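Local coordinates for protein transcription regulator (PDB 3CRJ) that probably acts as a TetR-family transcription factor that binds cis-regulatory DNA and represses transcription, at residues 24-29 against 41-46; 95-100 against 168-173; 132-137 against 162-167. All blocks are in the same frame, centred on the assembly; numbering follows the deposited sequence.

Overall arrangement
Interaction 1 belongs to the N-terminal region, with its predicted helix-turn-helix, while interactions 2 and 3 lie deep in the C-terminal helical domain, their centres about 11 Å apart and about 25 and 31 Å from that of interaction 1. The chemistry follows the place: interaction 1 is partly buried and held by charge and hydrogen bonds, whereas the other two are buried, mostly apolar and free of polar bonds between their segments. Interactions 2 and 3 share helix 156-176, and the chain between 95-100 and 168-173 encloses the pair 132-137 and 162-167. The two form one core, joined where Leu97 packs on Ile167 and Leu96 on Val134, and both border the second subunit.

Interaction 1. Residues 24-29 against 41-46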
loop_
_atom_site.group_PDB
_atom_site.type_symbol
_atom_site.label_atom_id
_atom_site.label_comp_id
_atom_site.label_asym_id
_atom_site.label_seq_id
_atom_site.Cartn_x
_atom_site.Cartn_y
_atom_site.Cartn_z
ATOM N N TYR A 24 -13.515 -16.528 -2.393
ATOM C CA TYR A 24 -13.514 -15.374 -3.251
ATOM C C TYR A 24 -14.855 -14.647 -3.155
ATOM O O TYR A 24 -14.872 -13.458 -2.841
ATOM C CB TYR A 24 -13.228 -15.761 -4.688
ATOM C CG TYR A 24 -13.389 -14.618 -5.646
ATOM C CD1 TYR A 24 -12.293 -13.883 -6.073
ATOM C CD2 TYR A 24 -14.644 -14.277 -6.143
ATOM C CE1 TYR A 24 -12.443 -12.815 -6.979
ATOM C CE2 TYR A 24 -14.816 -13.215 -7.042
ATOM C CZ TYR A 24 -13.716 -12.487 -7.448
ATOM O OH TYR A 24 -13.890 -11.444 -8.327
ATOM N N ARG A 25 -15.968 -15.353 -3.395
ATOM C CA ARG A 25 -17.288 -14.704 -3.458
ATOM C C ARG A 25 -17.664 -14.054 -2.140
ATOM O O ARG A 25 -18.243 -12.972 -2.124
ATOM C CB ARG A 25 -18.391 -15.663 -3.906
ATOM C CG ARG A 25 -18.413 -15.951 -5.408
ATOM C CD ARG A 25 -19.711 -16.631 -5.806
ATOM N NE ARG A 25 -19.926 -17.930 -5.151
ATOM C CZ ARG A 25 -19.319 -19.069 -5.492
ATOM N NH1 ARG A 25 -18.445 -19.101 -6.492
ATOM N NH2 ARG A 25 -19.583 -20.186 -4.831
ATOM N N ALA A 26 -17.294 -14.694 -1.044
ATOM C CA ALA A 26 -17.713 -14.271 0.280
ATOM C C ALA A 26 -16.888 -13.061 0.733
ATOM O O ALA A 26 -17.447 -12.064 1.260
ATOM C CB ALA A 26 -17.579 -15.418 1.251
ATOM N N LEU A 27 -15.577 -13.139 0.482
ATOM C CA LEU A 27 -14.681 -11.979 0.603
ATOM C C LEU A 27 -15.129 -10.790 -0.249
ATOM O O LEU A 27 -15.136 -9.674 0.250
ATOM C CB LEU A 27 -13.257 -12.338 0.217
ATOM C CG LEU A 27 -12.253 -12.750 1.270
ATOM C CD1 LEU A 27 -10.920 -12.765 0.594
ATOM C CD2 LEU A 27 -12.221 -11.807 2.457
ATOM N N ARG A 28 -15.498 -11.016 -1.513
ATOM C CA ARG A 28 -16.004 -9.938 -2.340
ATOM C C ARG A 28 -17.195 -9.255 -1.654
ATOM O O ARG A 28 -17.271 -8.037 -1.621
ATOM C CB ARG A 28 -16.374 -10.396 -3.755
ATOM C CG ARG A 28 -17.072 -9.317 -4.558
ATOM C CD ARG A 28 -17.684 -9.779 -5.908
ATOM N NE ARG A 28 -17.928 -8.630 -6.810
ATOM C CZ ARG A 28 -18.093 -8.708 -8.139
ATOM N NH1 ARG A 28 -18.049 -9.879 -8.777
ATOM N NH2 ARG A 28 -18.297 -7.604 -8.851
ATOM N N GLU A 29 -18.097 -10.024 -1.062
ATOM C CA GLU A 29 -19.267 -9.406 -0.428
ATOM C C GLU A 29 -19.014 -8.760 0.923
ATOM O O GLU A 29 -19.452 -7.643 1.152
ATOM C CB GLU A 29 -20.400 -10.399 -0.260
ATOM C CG GLU A 29 -21.715 -9.693 -0.291
ATOM C CD GLU A 29 -22.730 -10.331 0.616
ATOM O OE1 GLU A 29 -23.828 -9.728 0.778
ATOM O OE2 GLU A 29 -22.432 -11.419 1.164
ATOM N N ALA A 41 -19.273 -20.910 4.083
ATOM C CA ALA A 41 -20.109 -22.086 3.900
ATOM C C ALA A 41 -21.404 -21.767 3.178
ATOM O O ALA A 41 -21.798 -22.505 2.289
ATOM C CB ALA A 41 -20.385 -22.762 5.210
ATOM N N ASP A 42 -22.066 -20.672 3.546
ATOM C CA ASP A 42 -23.267 -20.245 2.804
ATOM C C ASP A 42 -23.009 -20.072 1.301
ATOM O O ASP A 42 -23.841 -20.396 0.470
ATOM C CB ASP A 42 -23.893 -18.980 3.389
ATOM C CG ASP A 42 -25.153 -18.556 2.626
ATOM O OD1 ASP A 42 -25.036 -17.915 1.545
ATOM O OD2 ASP A 42 -26.279 -18.870 3.094
ATOM N N GLU A 43 -21.840 -19.569 0.955
ATOM C CA GLU A 43 -21.502 -19.416 -0.445
ATOM C C GLU A 43 -21.114 -20.726 -1.133
ATOM O O GLU A 43 -21.227 -20.850 -2.346
ATOM C CB GLU A 43 -20.430 -18.347 -0.609
ATOM C CG GLU A 43 -21.024 -16.953 -0.803
ATOM C CD GLU A 43 -21.483 -16.707 -2.223
ATOM O OE1 GLU A 43 -21.442 -17.647 -3.040
ATOM O OE2 GLU A 43 -21.889 -15.568 -2.520
ATOM N N TYR A 44 -20.679 -21.696 -0.340
ATOM C CA TYR A 44 -20.240 -22.993 -0.839
ATOM C C TYR A 44 -21.448 -23.896 -1.072
ATOM O O TYR A 44 -21.445 -24.734 -1.969
ATOM C CB TYR A 44 -19.237 -23.584 0.157
ATOM C CG TYR A 44 -18.780 -25.004 -0.058
ATOM C CD1 TYR A 44 -18.333 -25.454 -1.309
ATOM C CD2 TYR A 44 -18.725 -25.884 1.011
ATOM C CE1 TYR A 44 -17.883 -26.776 -1.493
ATOM C CE2 TYR A 44 -18.272 -27.210 0.846
ATOM C CZ TYR A 44 -17.852 -27.648 -0.401
ATOM O OH TYR A 44 -17.410 -28.949 -0.540
ATOM N N GLY A 45 -22.490 -23.688 -0.276
ATOM C CA GLY A 45 -23.767 -24.361 -0.480
ATOM C C GLY A 45 -23.872 -25.594 0.378
ATOM O O GLY A 45 -24.934 -26.213 0.468
ATOM N N LYS A 46 -22.761 -25.948 1.014
ATOM C CA LYS A 46 -22.726 -27.071 1.935
ATOM C C LYS A 46 -22.676 -26.628 3.392
ATOM O O LYS A 46 -22.464 -25.459 3.681
ATOM C CB LYS A 46 -21.549 -27.993 1.616
ATOM C CG LYS A 46 -21.902 -29.151 0.687
ATOM C CD LYS A 46 -21.395 -28.899 -0.724
ATOM C CE LYS A 46 -21.506 -30.172 -1.587
ATOM N NZ LYS A 46 -20.537 -30.162 -2.743
#
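Arg25 and Glu43 form a salt bridge near the surface of the N-terminal region, tying helix 12-30 to helix 37-44, which lies within the predicted helix-turn-helix motif. The arginine grips side-on, with NE and one terminal nitrogen each taking a different acceptor on Glu43. NE reaches the carboxylate OE1 at 2.6 Å with an N-H...O angle of 165°, nearly straight. NH2 bonds to the backbone O of Glu43 at 3.1 Å. Both oxygens lie close to the guanidinium plane, at its edge, although on the glutamate side the donors come from above the carboxylate and the carbonyl planes. The guanidinium and carboxylate planes are turned 55° apart. A bend in the arginine chain at chi3 (-61°) and one in the glutamate at chi2 bring NE over the carboxylate, whose CD also lies 3.7 Å from Arg25 CB. The guanidinium holds both side chain and main chain of the same residue, which should restrict its rotation. The apolar part is small: Ala26 CB lies 4.3 Å from Glu43 CG. Gly45, with positive phi, ends the helix two residues after Glu43 and starts the turn toward helix 48-52. Tyr44 points away from 24-29 and packs on earlier turns of helix 12-30 at Ile19 and Ala22. Leu27 has other neighbours, reaching Phe65 of helix 58-78 and Leu106 of helix 104-115.

Interaction 2. Residues 95-100 against 168-173; sequences ELLVKP and DGARTR
Leu97 meets Ala170 through single methyl groups, CD1 of the leucine lying 4.3 Å from CB of the alanine, at the closest backbone approach of 95-100 and 168-173. One residue earlier, Leu96 turns its CD2 methyl to the guanidinium of Arg171, 4.1 Å from NH2. Arg171 gets there because its chain is extended from CG to NE (chi2 155°, chi3 171°), carrying the charged group along the flank of its helix so that its NH2 end passes the leucine at a slant. The touch is slight, one methyl pair and one methyl against a nitrogen.

Further out, a polar bond within 168-173 bears on the arginine. Asp168 OD1 lies 2.7 Å from Arg171 NH1 in a salt bridge whose hydrogen bond is weak, at 128°, which is consistent with Asp168 steadying the guanidinium beside its own helix. The other carboxylate oxygen, OD2, pairs with Arg173 of the second subunit, so the same aspartate serves the fold and the dimer interface. Thr172 OG1 gives a bond of 2.9 Å to Asp168 O, one turn earlier, and also meets Thr172 of the second subunit. Phe73 and Met137 add to the packing round Leu96, and helix 181-198 meets Ala170 through Leu183 and Ala186.

The chemistry implies a buried apolar joint flanked by an arginine whose charge is likely to be balanced by Asp168, while Asp168 OD2 and Thr172 also carry bonds to the second subunit.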
loop_
_atom_site.group_PDB
_atom_site.type_symbol
_atom_site.label_atom_id
_atom_site.label_comp_id
_atom_site.label_asym_id
_atom_site.label_seq_id
_atom_site.Cartn_x
_atom_site.Cartn_y
_atom_site.Cartn_z
ATOM N N GLU A 95 -0.046 -7.441 -16.954
ATOM C CA GLU A 95 -0.611 -8.440 -16.074
ATOM C C GLU A 95 -0.780 -7.938 -14.636
ATOM O O GLU A 95 -1.799 -8.196 -13.997
ATOM C CB GLU A 95 0.235 -9.695 -16.110
ATOM C CG GLU A 95 -0.584 -10.928 -16.001
ATOM C CD GLU A 95 -1.574 -11.079 -17.146
ATOM O OE1 GLU A 95 -2.757 -11.392 -16.859
ATOM O OE2 GLU A 95 -1.176 -10.879 -18.327
ATOM N N LEU A 96 0.195 -7.195 -14.142
ATOM C CA LEU A 96 0.174 -6.753 -12.758
ATOM C C LEU A 96 -0.635 -5.465 -12.577
ATOM O O LEU A 96 -1.127 -5.189 -11.483
ATOM C CB LEU A 96 1.603 -6.528 -12.261
ATOM C CG LEU A 96 2.538 -7.720 -12.092
ATOM C CD1 LEU A 96 3.960 -7.363 -12.499
ATOM C CD2 LEU A 96 2.474 -8.174 -10.662
ATOM N N LEU A 97 -0.784 -4.687 -13.645
ATOM C CA LEU A 97 -1.363 -3.338 -13.522
ATOM C C LEU A 97 -2.623 -3.067 -14.330
ATOM O O LEU A 97 -3.411 -2.242 -13.927
ATOM C CB LEU A 97 -0.321 -2.246 -13.794
ATOM C CG LEU A 97 0.366 -1.502 -12.644
ATOM C CD1 LEU A 97 0.171 -2.164 -11.310
ATOM C CD2 LEU A 97 1.836 -1.311 -12.948
ATOM N N VAL A 98 -2.830 -3.736 -15.457
ATOM C CA VAL A 98 -4.081 -3.528 -16.196
ATOM C C VAL A 98 -5.177 -4.551 -15.867
ATOM O O VAL A 98 -6.329 -4.172 -15.658
ATOM C CB VAL A 98 -3.855 -3.358 -17.715
ATOM C CG1 VAL A 98 -2.563 -2.602 -17.946
ATOM C CG2 VAL A 98 -3.825 -4.701 -18.414
ATOM N N LYS A 99 -4.820 -5.833 -15.802
ATOM C CA LYS A 99 -5.784 -6.891 -15.439
ATOM C C LYS A 99 -6.561 -6.628 -14.134
ATOM O O LYS A 99 -7.777 -6.838 -14.121
ATOM C CB LYS A 99 -5.118 -8.282 -15.373
ATOM C CG LYS A 99 -4.413 -8.718 -16.651
ATOM C CD LYS A 99 -5.383 -8.937 -17.842
ATOM C CE LYS A 99 -4.689 -9.595 -19.060
ATOM N NZ LYS A 99 -3.338 -9.055 -19.396
ATOM N N PRO A 100 -5.870 -6.185 -13.041
ATOM C CA PRO A 100 -6.551 -5.980 -11.749
ATOM C C PRO A 100 -7.506 -4.786 -11.710
ATOM O O PRO A 100 -8.142 -4.541 -10.658
ATOM C CB PRO A 100 -5.402 -5.765 -10.756
ATOM C CG PRO A 100 -4.181 -6.196 -11.471
ATOM C CD PRO A 100 -4.438 -5.883 -12.910
ATOM N N ASP A 168 3.011 -1.781 -5.743
ATOM C CA ASP A 168 2.347 -1.705 -4.454
ATOM C C ASP A 168 1.760 -0.334 -4.169
ATOM O O ASP A 168 0.784 -0.246 -3.437
ATOM C CB ASP A 168 3.227 -2.207 -3.310
ATOM C CG ASP A 168 3.343 -3.738 -3.305
ATOM O OD1 ASP A 168 2.327 -4.438 -3.574
ATOM O OD2 ASP A 168 4.455 -4.254 -3.052
ATOM N N GLY A 169 2.337 0.721 -4.747
ATOM C CA GLY A 169 1.763 2.047 -4.613
ATOM C C GLY A 169 0.364 2.090 -5.189
ATOM O O GLY A 169 -0.597 2.522 -4.528
ATOM N N ALA A 170 0.263 1.633 -6.434
ATOM C CA ALA A 170 -0.982 1.612 -7.172
ATOM C C ALA A 170 -2.062 0.842 -6.419
ATOM O O ALA A 170 -3.190 1.308 -6.335
ATOM C CB ALA A 170 -0.743 0.994 -8.528
ATOM N N ARG A 171 -1.732 -0.327 -5.872
ATOM C CA ARG A 171 -2.755 -1.155 -5.231
ATOM C C ARG A 171 -3.324 -0.502 -3.966
ATOM O O ARG A 171 -4.498 -0.701 -3.637
ATOM C CB ARG A 171 -2.231 -2.546 -4.869
ATOM C CG ARG A 171 -1.897 -3.446 -5.998
ATOM C CD ARG A 171 -0.875 -4.412 -5.477
ATOM N NE ARG A 171 -0.587 -5.504 -6.390
ATOM C CZ ARG A 171 0.374 -6.401 -6.179
ATOM N NH1 ARG A 171 1.130 -6.331 -5.094
ATOM N NH2 ARG A 171 0.595 -7.367 -7.054
ATOM N N THR A 172 -2.484 0.237 -3.252
ATOM C CA THR A 172 -2.906 0.899 -2.038
ATOM C C THR A 172 -3.776 2.098 -2.381
ATOM O O THR A 172 -4.835 2.299 -1.755
ATOM C CB THR A 172 -1.715 1.368 -1.200
ATOM O OG1 THR A 172 -0.800 0.284 -1.051
ATOM C CG2 THR A 172 -2.157 1.770 0.172
ATOM N N ARG A 173 -3.344 2.890 -3.359
ATOM C CA ARG A 173 -4.029 4.131 -3.678
ATOM C C ARG A 173 -5.335 3.830 -4.399
ATOM O O ARG A 173 -6.295 4.598 -4.308
ATOM C CB ARG A 173 -3.154 5.055 -4.520
ATOM C CG ARG A 173 -1.854 5.484 -3.876
ATOM C CD ARG A 173 -1.021 6.381 -4.817
ATOM N NE ARG A 173 -1.799 7.529 -5.274
ATOM C CZ ARG A 173 -1.974 8.641 -4.571
ATOM N NH1 ARG A 173 -1.411 8.779 -3.372
ATOM N NH2 ARG A 173 -2.719 9.622 -5.060
#

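Interaction 3. Residues 132-137 against 162-167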
loop_
_atom_site.group_PDB
_atom_site.type_symbol
_atom_site.label_atom_id
_atom_site.label_comp_id
_atom_site.label_asym_id
_atom_site.label_seq_id
_atom_site.Cartn_x
_atom_site.Cartn_y
_atom_site.Cartn_z
ATOM N N GLU A 132 8.139 -12.231 -3.823
ATOM C CA GLU A 132 9.328 -12.904 -4.399
ATOM C C GLU A 132 9.102 -13.421 -5.816
ATOM O O GLU A 132 10.001 -13.349 -6.664
ATOM C CB GLU A 132 9.848 -14.077 -3.550
ATOM C CG GLU A 132 10.341 -13.768 -2.153
ATOM C CD GLU A 132 11.644 -12.964 -2.076
ATOM O OE1 GLU A 132 11.951 -12.150 -2.991
ATOM O OE2 GLU A 132 12.352 -13.125 -1.046
ATOM N N TYR A 133 7.907 -13.952 -6.058
ATOM C CA TYR A 133 7.598 -14.535 -7.345
ATOM C C TYR A 133 7.611 -13.464 -8.421
ATOM O O TYR A 133 8.162 -13.671 -9.520
ATOM C CB TYR A 133 6.231 -15.220 -7.336
ATOM C CG TYR A 133 5.930 -15.855 -8.662
ATOM C CD1 TYR A 133 6.480 -17.104 -8.995
ATOM C CD2 TYR A 133 5.138 -15.201 -9.614
ATOM C CE1 TYR A 133 6.235 -17.693 -10.230
ATOM C CE2 TYR A 133 4.891 -15.780 -10.874
ATOM C CZ TYR A 133 5.439 -17.028 -11.166
ATOM O OH TYR A 133 5.178 -17.642 -12.381
ATOM N N VAL A 134 7.011 -12.320 -8.088
ATOM C CA VAL A 134 6.937 -11.200 -9.006
ATOM C C VAL A 134 8.330 -10.682 -9.242
ATOM O O VAL A 134 8.757 -10.562 -10.378
ATOM C CB VAL A 134 5.973 -10.102 -8.497
ATOM C CG1 VAL A 134 6.081 -8.829 -9.341
ATOM C CG2 VAL A 134 4.518 -10.639 -8.477
ATOM N N ARG A 135 9.049 -10.413 -8.162
ATOM C CA ARG A 135 10.465 -10.056 -8.214
ATOM C C ARG A 135 11.290 -11.000 -9.137
ATOM O O ARG A 135 11.985 -10.534 -10.050
ATOM C CB ARG A 135 11.000 -10.053 -6.788
ATOM C CG ARG A 135 12.375 -9.466 -6.589
ATOM C CD ARG A 135 12.899 -9.820 -5.185
ATOM N NE ARG A 135 14.352 -10.047 -5.178
ATOM C CZ ARG A 135 14.957 -11.175 -4.795
ATOM N NH1 ARG A 135 14.266 -12.237 -4.359
ATOM N NH2 ARG A 135 16.279 -11.242 -4.854
ATOM N N TYR A 136 11.196 -12.316 -8.919
ATOM C CA TYR A 136 11.877 -13.266 -9.780
ATOM C C TYR A 136 11.496 -13.066 -11.247
ATOM O O TYR A 136 12.365 -12.964 -12.090
ATOM C CB TYR A 136 11.644 -14.714 -9.345
ATOM C CG TYR A 136 12.300 -15.763 -10.252
ATOM C CD1 TYR A 136 13.490 -16.395 -9.895
ATOM C CD2 TYR A 136 11.712 -16.129 -11.469
ATOM C CE1 TYR A 136 14.074 -17.367 -10.734
ATOM C CE2 TYR A 136 12.280 -17.076 -12.315
ATOM C CZ TYR A 136 13.458 -17.704 -11.954
ATOM O OH TYR A 136 14.005 -18.663 -12.821
HETATM N N MSE A 137 10.219 -13.003 -11.570
HETATM C CA MSE A 137 9.846 -12.906 -12.980
HETATM C C MSE A 137 10.181 -11.552 -13.610
HETATM O O MSE A 137 10.429 -11.473 -14.805
HETATM C CB MSE A 137 8.380 -13.225 -13.179
HETATM C CG MSE A 137 7.502 -12.204 -12.563
HETATM SE SE MSE A 137 5.670 -12.432 -13.066
HETATM C CE MSE A 137 5.343 -10.550 -13.327
ATOM N N SER A 162 12.259 -1.101 -7.626
ATOM C CA SER A 162 11.554 0.089 -8.043
ATOM C C SER A 162 10.182 -0.199 -8.680
ATOM O O SER A 162 9.165 0.408 -8.297
ATOM C CB SER A 162 12.420 0.891 -8.995
ATOM O OG SER A 162 13.345 1.718 -8.298
ATOM N N LEU A 163 10.130 -1.124 -9.632
ATOM C CA LEU A 163 8.838 -1.483 -10.199
ATOM C C LEU A 163 7.926 -2.107 -9.149
ATOM O O LEU A 163 6.683 -2.015 -9.247
ATOM C CB LEU A 163 8.971 -2.403 -11.397
ATOM C CG LEU A 163 9.619 -1.789 -12.625
ATOM C CD1 LEU A 163 10.004 -2.878 -13.599
ATOM C CD2 LEU A 163 8.654 -0.829 -13.273
ATOM N N LEU A 164 8.523 -2.729 -8.139
ATOM C CA LEU A 164 7.715 -3.376 -7.099
ATOM C C LEU A 164 7.004 -2.323 -6.283
ATOM O O LEU A 164 5.860 -2.531 -5.859
ATOM C CB LEU A 164 8.578 -4.236 -6.171
ATOM C CG LEU A 164 8.624 -5.754 -6.344
ATOM C CD1 LEU A 164 8.239 -6.206 -7.763
ATOM C CD2 LEU A 164 10.026 -6.278 -5.946
ATOM N N THR A 165 7.700 -1.208 -6.060
ATOM C CA THR A 165 7.159 -0.136 -5.260
ATOM C C THR A 165 5.996 0.524 -5.982
ATOM O O THR A 165 4.909 0.677 -5.415
ATOM C CB THR A 165 8.229 0.886 -4.873
ATOM O OG1 THR A 165 9.288 0.214 -4.175
ATOM C CG2 THR A 165 7.615 1.953 -3.976
ATOM N N ILE A 166 6.223 0.877 -7.242
ATOM C CA ILE A 166 5.167 1.400 -8.113
ATOM C C ILE A 166 3.969 0.460 -8.022
ATOM O O ILE A 166 2.887 0.905 -7.669
ATOM C CB ILE A 166 5.681 1.639 -9.577
ATOM C CG1 ILE A 166 6.728 2.746 -9.573
ATOM C CG2 ILE A 166 4.545 1.958 -10.549
ATOM C CD1 ILE A 166 7.678 2.690 -10.736
ATOM N N ILE A 167 4.161 -0.836 -8.264
ATOM C CA ILE A 167 3.041 -1.778 -8.185
ATOM C C ILE A 167 2.290 -1.664 -6.851
ATOM O O ILE A 167 1.063 -1.466 -6.827
ATOM C CB ILE A 167 3.471 -3.230 -8.342
ATOM C CG1 ILE A 167 4.319 -3.429 -9.601
ATOM C CG2 ILE A 167 2.221 -4.174 -8.328
ATOM C CD1 ILE A 167 3.626 -3.001 -10.812
#
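Leu164 spreads its two methyl branches against Val134 and Arg135, and this apolar contact joins helix 121-148 to helix 156-176. Its CD1 lies 3.7 Å from Val134 CG1, the valine and leucine side chains running past each other in opposite directions. CG1 of the valine stands trans to its own backbone N (chi1 170°), a setting that turns that branch to the leucine. The other methyl, CD2, rests on the aliphatic base of Arg135, 4.0 Å from both CB and CG. Leu164 thus straddles two neighbouring residues of the opposing helix.

The ionic part belongs to Arg135, whose chain leads away from Leu164 beyond CG. NH1 bridges to Glu132 OE1, one turn earlier, at 2.7 Å; the bond is bent to 137° and comes from above the carboxylate plane. NH2 pairs with Glu157, near the start of the same helix that carries Leu164, adding a polar clasp between the two helices. With Arg135 replaced by an alanine, which lacks the CG methylene against Leu164 CD2, Glu132 and Glu157 would probably lose their shared positive partner.

Around the contact, Tyr133 and Val134 face helix 58-78 at Phe73, and the selenomethionine Met137 packs on Leu92 of helix 85-97. Ile166 lies on Ala186 and Thr189 of helix 181-198, and on the dimer side Leu164 and Thr165 pack on Arg173 of the second subunit.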